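Tryptophan synthase alpha chain (Campylobacter jejuni, PDB 3THA) is the alpha subunit of tryptophan synthase and probably cleaves indoleglycerol phosphate to indole and glyceraldehyde 3-phosphate in the last step of tryptophan biosynthesis. Local coordinates at residues 209-212 against 213-216; 237-240 against 241-245. All coordinates share one frame; numbering follows the deposited sequence.

Contact 1 of 2, residues 209-212 against 213-216; sequences QNNQ and DVKR
Asp213 folds back on Gln209 and Asn210 where the loop after strand 202-205 turns into helix 212-217. At the root of its side chain, Asp213 CB packs beside the Asn210 side chain, closest to OD1, and the two side chains meet at a slant, with amide and carboxylate planes 75° apart. Asn210 OD1 caps the turn by accepting from Asp213 N, though the modelled 2.5 Å is too short to be trusted in detail. Further out, Asp213 CG comes within 4.0 Å of Asn210 N, and the carboxylate then divides its oxygens. Asp213 OD2 offers the lone pair that faces away from OD1 to Gln209 N (3.1 Å, 145° at the hydrogen). Asp213 OD1 instead lies 3.2 Å from Arg216 NH1, but well out of the guanidinium plane, so charge alone joins them. Behind this cap Asn211 O takes two N-H groups: Lys215 N lies in the carbonyl plane at 2.9 Å, Val214 N above it at 2.7 Å. The Asn211 amide gives ND2 to Ile249 O. Side-chain oxygens thus accept N-H groups across the turn in both directions, the Asn210 bond being of doubtful length, and the Asp213 charge may interact favourably with the start of this weakly bonded helix.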
# COMPACT_ATOMS: atom_id res chain seq x y z
N GLN B 209 -1.16 15.61 -9.39
CA GLN B 209 -1.80 14.99 -10.56
C GLN B 209 -1.65 15.75 -11.87
O GLN B 209 -1.28 15.17 -12.90
CB GLN B 209 -3.30 14.79 -10.29
CG GLN B 209 -3.63 13.49 -9.55
CD GLN B 209 -5.12 13.18 -9.59
OE1 GLN B 209 -5.84 13.44 -8.62
NE2 GLN B 209 -5.60 12.64 -10.73
N ASN B 210 -1.98 17.03 -11.83
CA ASN B 210 -1.92 17.92 -12.98
C ASN B 210 -0.58 18.68 -12.96
O ASN B 210 0.26 18.39 -12.12
CB ASN B 210 -3.15 18.84 -12.89
CG ASN B 210 -2.87 20.29 -13.29
OD1 ASN B 210 -2.25 21.04 -12.54
ND2 ASN B 210 -3.35 20.70 -14.48
N ASN B 211 -0.41 19.66 -13.87
CA ASN B 211 0.79 20.50 -13.94
C ASN B 211 0.76 21.82 -13.18
O ASN B 211 1.73 22.16 -12.52
CB ASN B 211 1.18 20.79 -15.41
CG ASN B 211 2.28 21.84 -15.52
OD1 ASN B 211 2.03 22.99 -15.87
ND2 ASN B 211 3.51 21.44 -15.19
N GLN B 212 -0.32 22.60 -13.30
CA GLN B 212 -0.46 23.84 -12.51
C GLN B 212 -0.57 23.43 -11.01
O GLN B 212 -0.34 24.24 -10.12
CB GLN B 212 -1.65 24.76 -12.96
CG GLN B 212 -2.19 24.66 -14.45
CD GLN B 212 -1.47 25.56 -15.51
OE1 GLN B 212 -0.24 25.61 -15.57
NE2 GLN B 212 -2.27 26.23 -16.38
N ASP B 213 -0.91 22.15 -10.81
CA ASP B 213 -0.98 21.41 -9.55
C ASP B 213 0.46 21.19 -9.07
O ASP B 213 0.69 20.96 -7.90
CB ASP B 213 -1.59 20.02 -9.86
CG ASP B 213 -2.53 19.48 -8.77
OD1 ASP B 213 -3.32 20.22 -8.16
OD2 ASP B 213 -2.52 18.25 -8.58
N VAL B 214 1.43 21.21 -9.98
CA VAL B 214 2.82 21.09 -9.55
C VAL B 214 3.47 22.44 -9.47
O VAL B 214 4.36 22.64 -8.66
CB VAL B 214 3.68 20.06 -10.36
CG1 VAL B 214 2.80 19.08 -11.09
CG2 VAL B 214 4.67 20.74 -11.29
N LYS B 215 3.01 23.39 -10.29
CA LYS B 215 3.58 24.73 -10.24
C LYS B 215 3.20 25.43 -8.93
O LYS B 215 3.83 26.43 -8.54
CB LYS B 215 3.23 25.55 -11.48
CG LYS B 215 4.27 25.43 -12.61
CD LYS B 215 3.87 26.22 -13.86
CE LYS B 215 5.06 26.35 -14.83
NZ LYS B 215 4.72 26.28 -16.29
N ARG B 216 2.21 24.89 -8.22
CA ARG B 216 1.81 25.47 -6.94
C ARG B 216 2.57 24.84 -5.76
O ARG B 216 3.08 25.54 -4.89
CB ARG B 216 0.29 25.44 -6.75
CG ARG B 216 -0.33 24.12 -6.31
CD ARG B 216 -1.70 24.35 -5.66
NE ARG B 216 -2.73 24.76 -6.62
CZ ARG B 216 -3.77 24.00 -6.96
NH1 ARG B 216 -3.93 22.79 -6.41
NH2 ARG B 216 -4.65 24.44 -7.85

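Contact 2 of 2, residues 237-240 against 241-245; sequences GNLD and IIMKD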
# COMPACT_ATOMS: atom_id res chain seq x y z
N GLY B 237 1.86 2.32 -25.17
CA GLY B 237 2.79 1.42 -25.84
C GLY B 237 3.79 2.22 -26.65
O GLY B 237 3.97 1.94 -27.85
N ASN B 238 4.42 3.22 -25.99
CA ASN B 238 5.18 4.25 -26.72
C ASN B 238 6.06 5.09 -25.85
O ASN B 238 5.56 5.95 -25.15
CB ASN B 238 4.23 5.20 -27.44
CG ASN B 238 4.93 6.02 -28.55
OD1 ASN B 238 6.03 6.54 -28.39
ND2 ASN B 238 4.25 6.16 -29.66
N LEU B 239 7.36 4.93 -25.97
CA LEU B 239 8.22 5.71 -25.12
C LEU B 239 8.16 7.22 -25.39
O LEU B 239 8.32 7.99 -24.47
CB LEU B 239 9.66 5.22 -25.16
CG LEU B 239 10.03 5.02 -23.70
CD1 LEU B 239 11.20 4.08 -23.60
CD2 LEU B 239 10.34 6.32 -22.96
N ASP B 240 7.94 7.63 -26.62
CA ASP B 240 7.95 9.06 -26.91
C ASP B 240 6.74 9.76 -26.28
O ASP B 240 6.80 10.94 -25.95
CB ASP B 240 7.97 9.33 -28.44
CG ASP B 240 9.04 8.51 -29.17
OD1 ASP B 240 8.71 7.91 -30.21
OD2 ASP B 240 10.20 8.44 -28.71
N ILE B 241 5.64 9.01 -26.19
CA ILE B 241 4.39 9.49 -25.59
C ILE B 241 4.62 9.50 -24.06
O ILE B 241 4.38 10.52 -23.41
CB ILE B 241 3.15 8.60 -26.02
CG1 ILE B 241 2.97 8.57 -27.52
CG2 ILE B 241 1.86 9.11 -25.43
CD1 ILE B 241 1.76 7.73 -28.00
N ILE B 242 5.13 8.41 -23.49
CA ILE B 242 5.42 8.40 -22.05
C ILE B 242 6.25 9.60 -21.69
O ILE B 242 5.96 10.31 -20.75
CB ILE B 242 6.20 7.18 -21.59
CG1 ILE B 242 5.40 5.91 -21.88
CG2 ILE B 242 6.46 7.29 -20.11
CD1 ILE B 242 6.19 4.64 -21.63
N MSE B 243 7.30 9.81 -22.45
CA MSE B 243 8.17 10.96 -22.32
C MSE B 243 7.44 12.32 -22.46
O MSE B 243 7.63 13.21 -21.64
CB MSE B 243 9.25 10.84 -23.40
CG MSE B 243 10.61 11.27 -23.00
SE MSE B 243 11.41 10.05 -21.72
CE MSE B 243 13.14 10.98 -21.78
N LYS B 244 6.63 12.49 -23.51
CA LYS B 244 5.96 13.77 -23.76
C LYS B 244 5.04 14.16 -22.58
O LYS B 244 5.01 15.32 -22.17
CB LYS B 244 5.21 13.79 -25.12
CG LYS B 244 3.90 14.62 -25.19
CD LYS B 244 3.11 14.38 -26.49
CE LYS B 244 1.60 14.41 -26.25
NZ LYS B 244 0.91 15.05 -27.41
N ASP B 245 4.30 13.19 -22.07
CA ASP B 245 3.41 13.36 -20.92
C ASP B 245 4.15 13.67 -19.61
O ASP B 245 3.60 14.31 -18.73
CB ASP B 245 2.62 12.07 -20.70
CG ASP B 245 1.60 11.83 -21.75
OD1 ASP B 245 1.43 12.70 -22.63
OD2 ASP B 245 0.95 10.76 -21.70
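Asn238 meets Ile241 at the start of helix 239-248, with the asparagine in the N-cap position. Its CG stands anti to the backbone N (chi1 -162°), which swings OD1 back over the first turn. There OD1 accepts two weak bonds, from Asp240 N at 2.8 Å and from Ile241 N at 3.3 Å. The flat amide also serves as a surface: Ile241 CG1 sits over its face, 3.4 Å from Asn238 CG, and CD1 reaches across toward ND2, the two side chains crossing at about a right angle. The backbone carbonyl opens the regular helical bonding, for Ile242 N approaches Asn238 O at 3.0 Å along a nearly straight path (176° at the hydrogen), while Ile241 N adds a weak bond to the same oxygen.

Leu239 follows on another side of the helix. Its O receives Met243 N at 2.9 Å, and its CD2 rests 4.1 Å from SE of Met243, a selenomethionine. A looser apolar touch joins its CG to Ile242 CD1. Leu239 also packs on Ala32 of helix 27-35, and Ile242 on Thr29.

Asp240 continues the helix by accepting Lys244 N on its O at 2.9 Å, the donor standing 37° out of the carbonyl plane. Its carboxylate forms a salt bridge through OD2 with Arg36 NH1, just past helix 27-35. The asparagine amide therefore plays two roles, accepting first-turn N-H groups through OD1 while its flat face packs in van der Waals contact against Ile241 CG1 and CD1, and the nearby Asp240 charge is probably well placed for both the helix dipole and Arg36.

In the fold
The chain forms the eight-stranded parallel barrel of the TIM fold, and both contacts belong to its last part. After strand 202-205, contact 1 closes the short turn into helix 212-217. The chain then passes through strand 223-226, which completes the barrel, and helix 228-233 before contact 2 starts helix 239-248. The two are in series, neither enclosing nor crossing the other, with centres about 19 Å apart and nearest atoms about 8 Å apart. Helix 228-233 lies beside both, meeting Gln209 from the first and Ile242 from the second. Contact 1 also reaches the C-terminal residues Ile249 and Lys251, whereas contact 2 joins the final helix to helix 27-35.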